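Local structure of glycoside hydrolase family 31 (Trueperella pyogenes, 5I0F) at residues Ser129-Glu134 and Thr160-Phe165; Arg234-Asp239 and Ile250-Gly255. The protein degrades cycloalternan, probably by hydrolysing its alpha-glucosidic bonds, and works through a covalent glycosyl-enzyme intermediate. All blocks are in the same frame, centred on the assembly; numbering follows the deposited sequence.

Contact 1: Ser129-Glu134 and Thr160-Phe165; sequences SHWSAE and THRVKF. With CA (calcium ion), chain F.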
ATOM      1  N   SER A 129      10.257  20.888 -22.986  1.00 28.74           N
ATOM      2  CA  SER A 129      10.917  21.319 -21.787  1.00 28.97           C
ATOM      3  C   SER A 129      12.429  21.115 -21.893  1.00 29.70           C
ATOM      4  O   SER A 129      12.907  20.332 -22.717  1.00 31.02           O
ATOM      5  CB  SER A 129      10.390  20.523 -20.580  1.00 28.56           C
ATOM      6  OG  SER A 129       9.043  20.866 -20.284  1.00 28.73           O
ATOM      7  N   HIS A 130      13.164  21.845 -21.061  1.00 29.41           N
ATOM      8  CA  HIS A 130      14.608  21.671 -20.909  1.00 29.91           C
ATOM      9  C   HIS A 130      14.987  21.895 -19.453  1.00 29.25           C
ATOM     10  O   HIS A 130      14.250  22.544 -18.704  1.00 28.46           O
ATOM     11  CB  HIS A 130      15.395  22.601 -21.846  1.00 31.19           C
ATOM     12  CG  HIS A 130      15.302  24.056 -21.498  1.00 31.94           C
ATOM     13  ND1 HIS A 130      14.240  24.845 -21.878  1.00 32.59           N
ATOM     14  CD2 HIS A 130      16.149  24.869 -20.826  1.00 32.69           C
ATOM     15  CE1 HIS A 130      14.430  26.080 -21.450  1.00 33.21           C
ATOM     16  NE2 HIS A 130      15.583  26.120 -20.812  1.00 33.40           N
ATOM     17  N   TRP A 131      16.124  21.345 -19.065  1.00 31.35           N
ATOM     18  CA  TRP A 131      16.629  21.496 -17.699  1.00 31.12           C
ATOM     19  C   TRP A 131      17.418  22.793 -17.579  1.00 31.89           C
ATOM     20  O   TRP A 131      18.310  23.057 -18.377  1.00 32.78           O
ATOM     21  CB  TRP A 131      17.491  20.296 -17.282  1.00 30.53           C
ATOM     22  CG  TRP A 131      16.724  19.032 -17.102  1.00 29.94           C
ATOM     23  CD1 TRP A 131      16.666  17.975 -17.975  1.00 30.00           C
ATOM     24  CD2 TRP A 131      15.899  18.667 -15.986  1.00 28.94           C
ATOM     25  NE1 TRP A 131      15.868  16.992 -17.479  1.00 29.10           N
ATOM     26  CE2 TRP A 131      15.378  17.381 -16.261  1.00 28.77           C
ATOM     27  CE3 TRP A 131      15.557  19.293 -14.778  1.00 28.36           C
ATOM     28  CZ2 TRP A 131      14.529  16.703 -15.363  1.00 27.80           C
ATOM     29  CZ3 TRP A 131      14.712  18.619 -13.887  1.00 27.42           C
ATOM     30  CH2 TRP A 131      14.208  17.336 -14.190  1.00 27.10           C
ATOM     31  N   SER A 132      17.066  23.608 -16.589  1.00 32.37           N
ATOM     32  CA  SER A 132      17.694  24.911 -16.374  1.00 32.87           C
ATOM     33  C   SER A 132      18.308  24.988 -14.987  1.00 33.28           C
ATOM     34  O   SER A 132      17.659  24.634 -13.989  1.00 32.71           O
ATOM     35  CB  SER A 132      16.666  26.026 -16.537  1.00 33.42           C
ATOM     36  OG  SER A 132      17.244  27.294 -16.279  1.00 34.09           O
ATOM     37  N   ALA A 133      19.550  25.461 -14.945  1.00 34.40           N
ATOM     38  CA  ALA A 133      20.261  25.760 -13.705  1.00 35.96           C
ATOM     39  C   ALA A 133      20.013  27.195 -13.226  1.00 37.59           C
ATOM     40  O   ALA A 133      20.609  27.610 -12.227  1.00 37.35           O
ATOM     41  CB  ALA A 133      21.756  25.533 -13.889  1.00 36.29           C
ATOM     42  N   GLU A 134      19.149  27.944 -13.914  1.00 38.57           N
ATOM     43  CA  GLU A 134      18.786  29.295 -13.472  1.00 41.37           C
ATOM     44  C   GLU A 134      17.947  29.167 -12.206  1.00 40.78           C
ATOM     45  O   GLU A 134      17.309  28.135 -12.005  1.00 38.98           O
ATOM     46  CB  GLU A 134      17.981  30.050 -14.536  1.00 43.55           C
ATOM     47  CG  GLU A 134      18.606  30.143 -15.923  1.00 46.05           C
ATOM     48  CD  GLU A 134      19.938  30.855 -15.965  1.00 50.00           C
ATOM     49  OE1 GLU A 134      20.194  31.762 -15.135  1.00 51.02           O
ATOM     50  OE2 GLU A 134      20.737  30.501 -16.863  1.00 54.00           O
ATOM     51  N   THR A 160       6.937  25.340 -15.041  1.00 34.23           N
ATOM     52  CA  THR A 160       7.996  24.547 -14.413  1.00 32.10           C
ATOM     53  C   THR A 160       7.392  23.238 -13.904  1.00 31.16           C
ATOM     54  O   THR A 160       6.475  23.254 -13.080  1.00 31.57           O
ATOM     55  CB  THR A 160       8.642  25.339 -13.251  1.00 31.71           C
ATOM     56  OG1 THR A 160       9.005  26.629 -13.734  1.00 32.21           O
ATOM     57  CG2 THR A 160       9.888  24.638 -12.720  1.00 30.75           C
ATOM     58  N   HIS A 161       7.882  22.115 -14.414  1.00 29.13           N
ATOM     59  CA  HIS A 161       7.187  20.836 -14.245  1.00 28.63           C
ATOM     60  C   HIS A 161       7.777  19.928 -13.182  1.00 27.26           C
ATOM     61  O   HIS A 161       7.025  19.214 -12.503  1.00 25.97           O
ATOM     62  CB  HIS A 161       7.126  20.095 -15.573  1.00 29.44           C
ATOM     63  CG  HIS A 161       6.615  20.942 -16.694  1.00 31.34           C
ATOM     64  ND1 HIS A 161       5.285  21.257 -16.837  1.00 33.00           N
ATOM     65  CD2 HIS A 161       7.261  21.586 -17.692  1.00 32.53           C
ATOM     66  CE1 HIS A 161       5.129  22.042 -17.889  1.00 33.83           C
ATOM     67  NE2 HIS A 161       6.315  22.260 -18.422  1.00 33.49           N
ATOM     68  N   ARG A 162       9.102  19.920 -13.082  1.00 26.58           N
ATOM     69  CA  ARG A 162       9.840  19.070 -12.123  1.00 25.84           C
ATOM     70  C   ARG A 162      11.099  19.787 -11.651  1.00 25.71           C
ATOM     71  O   ARG A 162      11.556  20.754 -12.274  1.00 25.33           O
ATOM     72  CB  ARG A 162      10.235  17.735 -12.761  1.00 26.26           C
ATOM     73  CG  ARG A 162       9.060  16.835 -13.128  1.00 27.26           C
ATOM     74  CD  ARG A 162       9.403  15.354 -13.063  1.00 27.61           C
ATOM     75  NE  ARG A 162      10.402  14.995 -14.061  1.00 28.78           N
ATOM     76  CZ  ARG A 162      10.152  14.745 -15.344  1.00 30.49           C
ATOM     77  NH1 ARG A 162       8.923  14.826 -15.846  1.00 31.39           N
ATOM     78  NH2 ARG A 162      11.153  14.426 -16.148  1.00 32.88           N
ATOM     79  N   VAL A 163      11.678  19.301 -10.563  1.00 24.46           N
ATOM     80  CA  VAL A 163      12.977  19.799 -10.129  1.00 24.71           C
ATOM     81  C   VAL A 163      13.804  18.615  -9.697  1.00 24.13           C
ATOM     82  O   VAL A 163      13.264  17.647  -9.173  1.00 22.86           O
ATOM     83  CB  VAL A 163      12.840  20.836  -8.994  1.00 25.00           C
ATOM     84  CG1 VAL A 163      12.151  20.253  -7.758  1.00 24.88           C
ATOM     85  CG2 VAL A 163      14.194  21.435  -8.614  1.00 25.74           C
ATOM     86  N   LYS A 164      15.105  18.681  -9.919  1.00 24.31           N
ATOM     87  CA  LYS A 164      15.986  17.729  -9.267  1.00 25.17           C
ATOM     88  C   LYS A 164      17.125  18.415  -8.543  1.00 24.45           C
ATOM     89  O   LYS A 164      17.559  19.509  -8.909  1.00 23.95           O
ATOM     90  CB  LYS A 164      16.472  16.630 -10.213  1.00 26.48           C
ATOM     91  CG  LYS A 164      17.291  17.081 -11.375  1.00 28.07           C
ATOM     92  CD  LYS A 164      17.263  16.033 -12.489  1.00 29.36           C
ATOM     93  CE  LYS A 164      18.106  16.532 -13.655  1.00 30.84           C
ATOM     94  NZ  LYS A 164      18.227  15.531 -14.742  1.00 31.42           N
ATOM     95  N   PHE A 165      17.572  17.768  -7.483  1.00 23.88           N
ATOM     96  CA  PHE A 165      18.645  18.295  -6.644  1.00 23.94           C
ATOM     97  C   PHE A 165      19.301  17.133  -5.900  1.00 23.47           C
ATOM     98  O   PHE A 165      18.828  15.995  -5.993  1.00 23.22           O
ATOM     99  CB  PHE A 165      18.114  19.390  -5.701  1.00 23.99           C
ATOM    100  CG  PHE A 165      17.106  18.911  -4.709  1.00 24.11           C
ATOM    101  CD1 PHE A 165      15.747  18.894  -5.024  1.00 24.58           C
ATOM    102  CD2 PHE A 165      17.512  18.452  -3.460  1.00 24.16           C
ATOM    103  CE1 PHE A 165      14.812  18.445  -4.094  1.00 24.65           C
ATOM    104  CE2 PHE A 165      16.586  17.994  -2.532  1.00 24.49           C
ATOM    105  CZ  PHE A 165      15.231  17.997  -2.849  1.00 24.40           C
TER
HETATM  106 CA    CA F 807      21.414  27.258  -9.943  1.00 48.69          CA
HETATM  107  O   HOH W   1      19.041  26.227 -10.245  1.00 39.30           O
HETATM  108  O   HOH W   2      21.628  25.008  -9.738  1.00 32.30           O
HETATM  109  O   HOH W   3      22.268  27.036  -7.705  1.00 39.63           O
HETATM  110  O   HOH W   4      21.756  29.666 -10.162  1.00 47.90           O
HETATM  111  O   HOH W   5      23.458  27.175 -11.137  1.00 55.46           O

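Contact 2: Arg234-Asp239 and Ile250-Gly255; sequences RRTWYD and IEVDLG. With CA (calcium ion), chain K.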
ATOM      1  N   ARG A 234       3.001  15.020  -3.965  1.00 21.84           N
ATOM      2  CA  ARG A 234       3.264  14.682  -5.351  1.00 21.92           C
ATOM      3  C   ARG A 234       4.325  13.592  -5.402  1.00 21.16           C
ATOM      4  O   ARG A 234       4.986  13.295  -4.411  1.00 20.11           O
ATOM      5  CB  ARG A 234       3.712  15.912  -6.155  1.00 22.66           C
ATOM      6  CG  ARG A 234       2.726  17.064  -6.097  1.00 23.60           C
ATOM      7  CD  ARG A 234       2.972  18.107  -7.186  1.00 24.31           C
ATOM      8  NE  ARG A 234       2.016  19.211  -7.141  1.00 25.16           N
ATOM      9  CZ  ARG A 234       2.098  20.297  -6.354  1.00 26.47           C
ATOM     10  NH1 ARG A 234       3.092  20.463  -5.472  1.00 26.42           N
ATOM     11  NH2 ARG A 234       1.157  21.246  -6.444  1.00 27.45           N
ATOM     12  N   ARG A 235       4.473  13.000  -6.577  1.00 20.75           N
ATOM     13  CA  ARG A 235       5.410  11.916  -6.776  1.00 20.87           C
ATOM     14  C   ARG A 235       6.841  12.418  -6.649  1.00 21.01           C
ATOM     15  O   ARG A 235       7.141  13.545  -7.048  1.00 21.02           O
ATOM     16  CB  ARG A 235       5.183  11.306  -8.141  1.00 21.13           C
ATOM     17  CG  ARG A 235       5.977  10.050  -8.413  1.00 21.19           C
ATOM     18  CD  ARG A 235       5.409   9.380  -9.638  1.00 21.25           C
ATOM     19  NE  ARG A 235       6.031   8.096  -9.951  1.00 21.08           N
ATOM     20  CZ  ARG A 235       5.697   7.369 -11.014  1.00 21.53           C
ATOM     21  NH1 ARG A 235       6.287   6.205 -11.244  1.00 21.39           N
ATOM     22  NH2 ARG A 235       4.789   7.828 -11.889  1.00 22.10           N
ATOM     23  N   THR A 236       7.697  11.574  -6.077  1.00 19.93           N
ATOM     24  CA  THR A 236       9.119  11.836  -5.954  1.00 20.00           C
ATOM     25  C   THR A 236       9.891  10.593  -6.347  1.00 19.87           C
ATOM     26  O   THR A 236       9.386   9.478  -6.222  1.00 19.23           O
ATOM     27  CB  THR A 236       9.519  12.254  -4.522  1.00 19.97           C
ATOM     28  OG1 THR A 236       8.999  11.315  -3.574  1.00 19.48           O
ATOM     29  CG2 THR A 236       8.969  13.626  -4.193  1.00 20.11           C
ATOM     30  N   TRP A 237      11.115  10.808  -6.819  1.00 19.86           N
ATOM     31  CA  TRP A 237      12.021   9.742  -7.242  1.00 20.02           C
ATOM     32  C   TRP A 237      13.370   9.934  -6.530  1.00 19.99           C
ATOM     33  O   TRP A 237      13.779  11.085  -6.225  1.00 19.96           O
ATOM     34  CB  TRP A 237      12.248   9.805  -8.743  1.00 20.42           C
ATOM     35  CG  TRP A 237      11.072   9.558  -9.640  1.00 20.52           C
ATOM     36  CD1 TRP A 237      10.791   8.401 -10.312  1.00 21.20           C
ATOM     37  CD2 TRP A 237      10.081  10.500 -10.038  1.00 21.11           C
ATOM     38  NE1 TRP A 237       9.673   8.558 -11.086  1.00 21.17           N
ATOM     39  CE2 TRP A 237       9.216   9.841 -10.938  1.00 21.47           C
ATOM     40  CE3 TRP A 237       9.842  11.851  -9.728  1.00 21.46           C
ATOM     41  CZ2 TRP A 237       8.114  10.477 -11.533  1.00 22.34           C
ATOM     42  CZ3 TRP A 237       8.745  12.490 -10.321  1.00 22.77           C
ATOM     43  CH2 TRP A 237       7.898  11.802 -11.217  1.00 22.70           C
ATOM     44  N   TYR A 238      14.052   8.816  -6.284  1.00 19.57           N
ATOM     45  CA  TYR A 238      15.298   8.773  -5.493  1.00 20.10           C
ATOM     46  C   TYR A 238      16.304   7.864  -6.179  1.00 20.22           C
ATOM     47  O   TYR A 238      16.001   6.691  -6.483  1.00 20.38           O
ATOM     48  CB  TYR A 238      15.031   8.288  -4.038  1.00 19.92           C
ATOM     49  CG  TYR A 238      13.974   9.130  -3.378  1.00 20.09           C
ATOM     50  CD1 TYR A 238      14.306  10.336  -2.767  1.00 20.67           C
ATOM     51  CD2 TYR A 238      12.625   8.769  -3.430  1.00 20.28           C
ATOM     52  CE1 TYR A 238      13.326  11.145  -2.218  1.00 21.29           C
ATOM     53  CE2 TYR A 238      11.637   9.573  -2.885  1.00 20.02           C
ATOM     54  CZ  TYR A 238      11.997  10.758  -2.285  1.00 20.51           C
ATOM     55  OH  TYR A 238      11.047  11.559  -1.738  1.00 21.52           O
ATOM     56  N   ASP A 239      17.482   8.417  -6.454  1.00 20.52           N
ATOM     57  CA  ASP A 239      18.645   7.660  -6.903  1.00 21.00           C
ATOM     58  C   ASP A 239      19.606   7.702  -5.727  1.00 20.61           C
ATOM     59  O   ASP A 239      20.271   8.728  -5.474  1.00 20.31           O
ATOM     60  CB  ASP A 239      19.227   8.318  -8.156  1.00 22.17           C
ATOM     61  CG  ASP A 239      20.360   7.535  -8.771  1.00 23.13           C
ATOM     62  OD1 ASP A 239      21.247   7.052  -8.062  1.00 23.51           O
ATOM     63  OD2 ASP A 239      20.379   7.420  -9.997  1.00 24.77           O
ATOM     64  N   ILE A 250      17.426  13.537  -5.916  1.00 20.83           N
ATOM     65  CA  ILE A 250      16.001  13.594  -5.623  1.00 20.62           C
ATOM     66  C   ILE A 250      15.358  14.344  -6.767  1.00 21.17           C
ATOM     67  O   ILE A 250      15.831  15.419  -7.129  1.00 21.60           O
ATOM     68  CB  ILE A 250      15.747  14.335  -4.292  1.00 20.64           C
ATOM     69  CG1 ILE A 250      16.432  13.573  -3.151  1.00 20.62           C
ATOM     70  CG2 ILE A 250      14.246  14.449  -3.979  1.00 20.16           C
ATOM     71  CD1 ILE A 250      16.283  14.214  -1.796  1.00 21.29           C
ATOM     72  N   GLU A 251      14.286  13.794  -7.324  1.00 20.85           N
ATOM     73  CA  GLU A 251      13.486  14.473  -8.335  1.00 21.50           C
ATOM     74  C   GLU A 251      12.040  14.557  -7.828  1.00 21.53           C
ATOM     75  O   GLU A 251      11.513  13.603  -7.270  1.00 20.02           O
ATOM     76  CB  GLU A 251      13.590  13.739  -9.665  1.00 22.79           C
ATOM     77  CG  GLU A 251      13.017  14.490 -10.850  1.00 24.58           C
ATOM     78  CD  GLU A 251      13.555  14.011 -12.205  1.00 26.29           C
ATOM     79  OE1 GLU A 251      12.877  14.276 -13.227  1.00 27.35           O
ATOM     80  OE2 GLU A 251      14.637  13.381 -12.263  1.00 26.41           O
ATOM     81  N   VAL A 252      11.419  15.715  -8.026  1.00 21.60           N
ATOM     82  CA  VAL A 252      10.145  16.043  -7.426  1.00 21.78           C
ATOM     83  C   VAL A 252       9.211  16.561  -8.517  1.00 22.61           C
ATOM     84  O   VAL A 252       9.570  17.485  -9.277  1.00 22.63           O
ATOM     85  CB  VAL A 252      10.339  17.138  -6.357  1.00 22.14           C
ATOM     86  CG1 VAL A 252       9.031  17.470  -5.670  1.00 22.93           C
ATOM     87  CG2 VAL A 252      11.409  16.733  -5.348  1.00 22.22           C
ATOM     88  N   ASP A 253       8.023  15.978  -8.608  1.00 22.76           N
ATOM     89  CA  ASP A 253       6.958  16.524  -9.471  1.00 24.78           C
ATOM     90  C   ASP A 253       6.448  17.834  -8.859  1.00 25.67           C
ATOM     91  O   ASP A 253       6.288  17.935  -7.633  1.00 25.45           O
ATOM     92  CB  ASP A 253       5.832  15.502  -9.643  1.00 25.14           C
ATOM     93  CG  ASP A 253       4.652  16.043 -10.418  1.00 27.22           C
ATOM     94  OD1 ASP A 253       4.849  16.670 -11.478  1.00 27.66           O
ATOM     95  OD2 ASP A 253       3.490  15.862  -9.965  1.00 28.60           O
ATOM     96  N   LEU A 254       6.218  18.836  -9.708  1.00 27.57           N
ATOM     97  CA  LEU A 254       5.702  20.134  -9.284  1.00 29.74           C
ATOM     98  C   LEU A 254       4.247  20.347  -9.742  1.00 32.58           C
ATOM     99  O   LEU A 254       3.684  19.472 -10.378  1.00 31.80           O
ATOM    100  CB  LEU A 254       6.608  21.244  -9.807  1.00 29.65           C
ATOM    101  CG  LEU A 254       8.046  21.196  -9.276  1.00 29.41           C
ATOM    102  CD1 LEU A 254       8.889  22.262  -9.956  1.00 29.94           C
ATOM    103  CD2 LEU A 254       8.076  21.352  -7.762  1.00 29.36           C
ATOM    104  N   GLY A 255       3.654  21.492  -9.394  1.00 35.66           N
ATOM    105  CA  GLY A 255       2.228  21.822  -9.706  1.00 40.94           C
ATOM    106  C   GLY A 255       1.791  21.878 -11.176  1.00 46.74           C
ATOM    107  O   GLY A 255       2.525  21.455 -12.078  1.00 51.07           O
TER
HETATM  108 CA    CA K 812       2.500  17.810 -11.409  1.00 42.80          CA
HETATM  109  O   HOH W   6       5.541  18.998  -5.072  1.00 21.73           O
HETATM  110  O   HOH W   7       2.427  13.681  -8.469  1.00 20.90           O
HETATM  111  O   HOH W   8       4.041  18.932 -13.087  1.00 42.91           O
HETATM  112  O   HOH W   9       0.690  19.122 -12.458  1.00 41.59           O
HETATM  113  O   HOH W  10       1.889  15.893 -12.591  1.00 35.90           O

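Contact 1: Ser129-Glu134 and Thr160-Phe165
Trp131 faces Lys164 and Arg162 between two strands that run in roughly the same sense, their axes 49° apart and 8.9 Å from each other at the closest, too far for backbone pairing, which leaves the contact to side chains. Lys164 lies across one face of the indole. Its CE stands 3.7 Å above the centroid of the six-membered ring of Trp131, almost on the normal, in a CH-pi contact, while NZ goes on over the five-membered ring in a cation-pi interaction, 3.9 Å from that centroid. The lysine is extended beyond CG (chi3 180°, chi4 175°), which carries CE and NZ from the CZ3-CH2 rim across the indole. Next to it, Arg162 NH2 comes within 4.1 Å of Trp131 CZ2, and Arg162 NE forms a salt bridge with Glu251 OE1. At the other end Ser129 OG approaches His161 CD2 at 3.2 Å; His161 NE2 is hydrogen-bonded with Ser156 OG. At the end of strand 130-132, Ser132 OG accepts from Glu134 N in an ST turn, and Ala133 O binds a calcium ion otherwise ligated by five waters. Strand 152-155 lies between the two strands in the antiparallel sheet, pairing with His130 and Ser132 on one side and His161 on the other.

Contact 2: Arg234-Asp239 and Ile250-Gly255
Trp237 and Glu251 form the hydrogen-bonded pair at the middle of an antiparallel ladder, linked by Trp237 N to Glu251 O (2.9 Å) and by Glu251 N to Trp237 O. A third backbone bond, Asp253 N to Arg235 O, is nearly straight at 170° and extends the pairing to the residue just before strand 236-240 begins. Thr236 and Ile250, each from a flanking non-hydrogen-bonded pair (Thr236-Val252, Tyr238-Ile250), turn CA-H toward Glu251 O and Trp237 O respectively.

Side chains pack on both faces. On the one carrying Thr236, Tyr238, Ile250 and Val252, Tyr238 CE1 touches Ile250 CG2 at 3.9 Å, and Thr236 and Val252 lie side by side. On the other, the indole of Trp237 turns its edge to the partner strand, CE3 lying 3.5 Å from Glu251 O, while Arg235 CG covers part of one ring face.

Among side-chain hydrogen bonds, Tyr238 OH donates to Thr236 OG1 (2.8 Å). Other polar and metal contacts gather where strand 247-253 ends and strand 236-240 begins. Asp253 grips a calcium ion with both OD1 and OD2, and Leu254 O adds a ligand at 2.3 Å; Asp486 and three waters complete the site. Arg234, extended from CG to NE, crosses Asp253 at about a right angle and lays one guanidinium face over Gly255 N, 3.5 Å above the plane. Arg234 NE hydrogen-bonds to Asp486 OD2, and NH1 reaches Asp253 O through a water. A second water joins Arg235 N to Asp253 OD2.

Within the sheet this hairpin stands between strands 160-168 and 191-194, and its buried face packs on strands 212-219 and 225-230 of the facing sheet.

In the fold
The two contacts follow one another along the chain without nesting or crossing. From the N terminus, contact 1 closes first, bringing 160-165 within side-chain reach of 129-134, one strand removed in the sheet, after an excursion through strand 138-141 of the facing sheet and strand 152-155; contact 2 then closes the hairpin of strands 236-240 and 247-253. They meet where strands 160-168 and 247-253 are neighbours: Arg162 NE reaches Glu251 OE1 at 2.7 Å, and Trp131 CH2 packs against the same oxygen. Contact 1 ties one edge strand, 130-132, toward the middle; contact 2 continues the sheet to strand 236-240, which pairs with the other edge strand, 191-194, and, through calcium and Asp486, reaches helix 485-506 of the catalytic barrel domain.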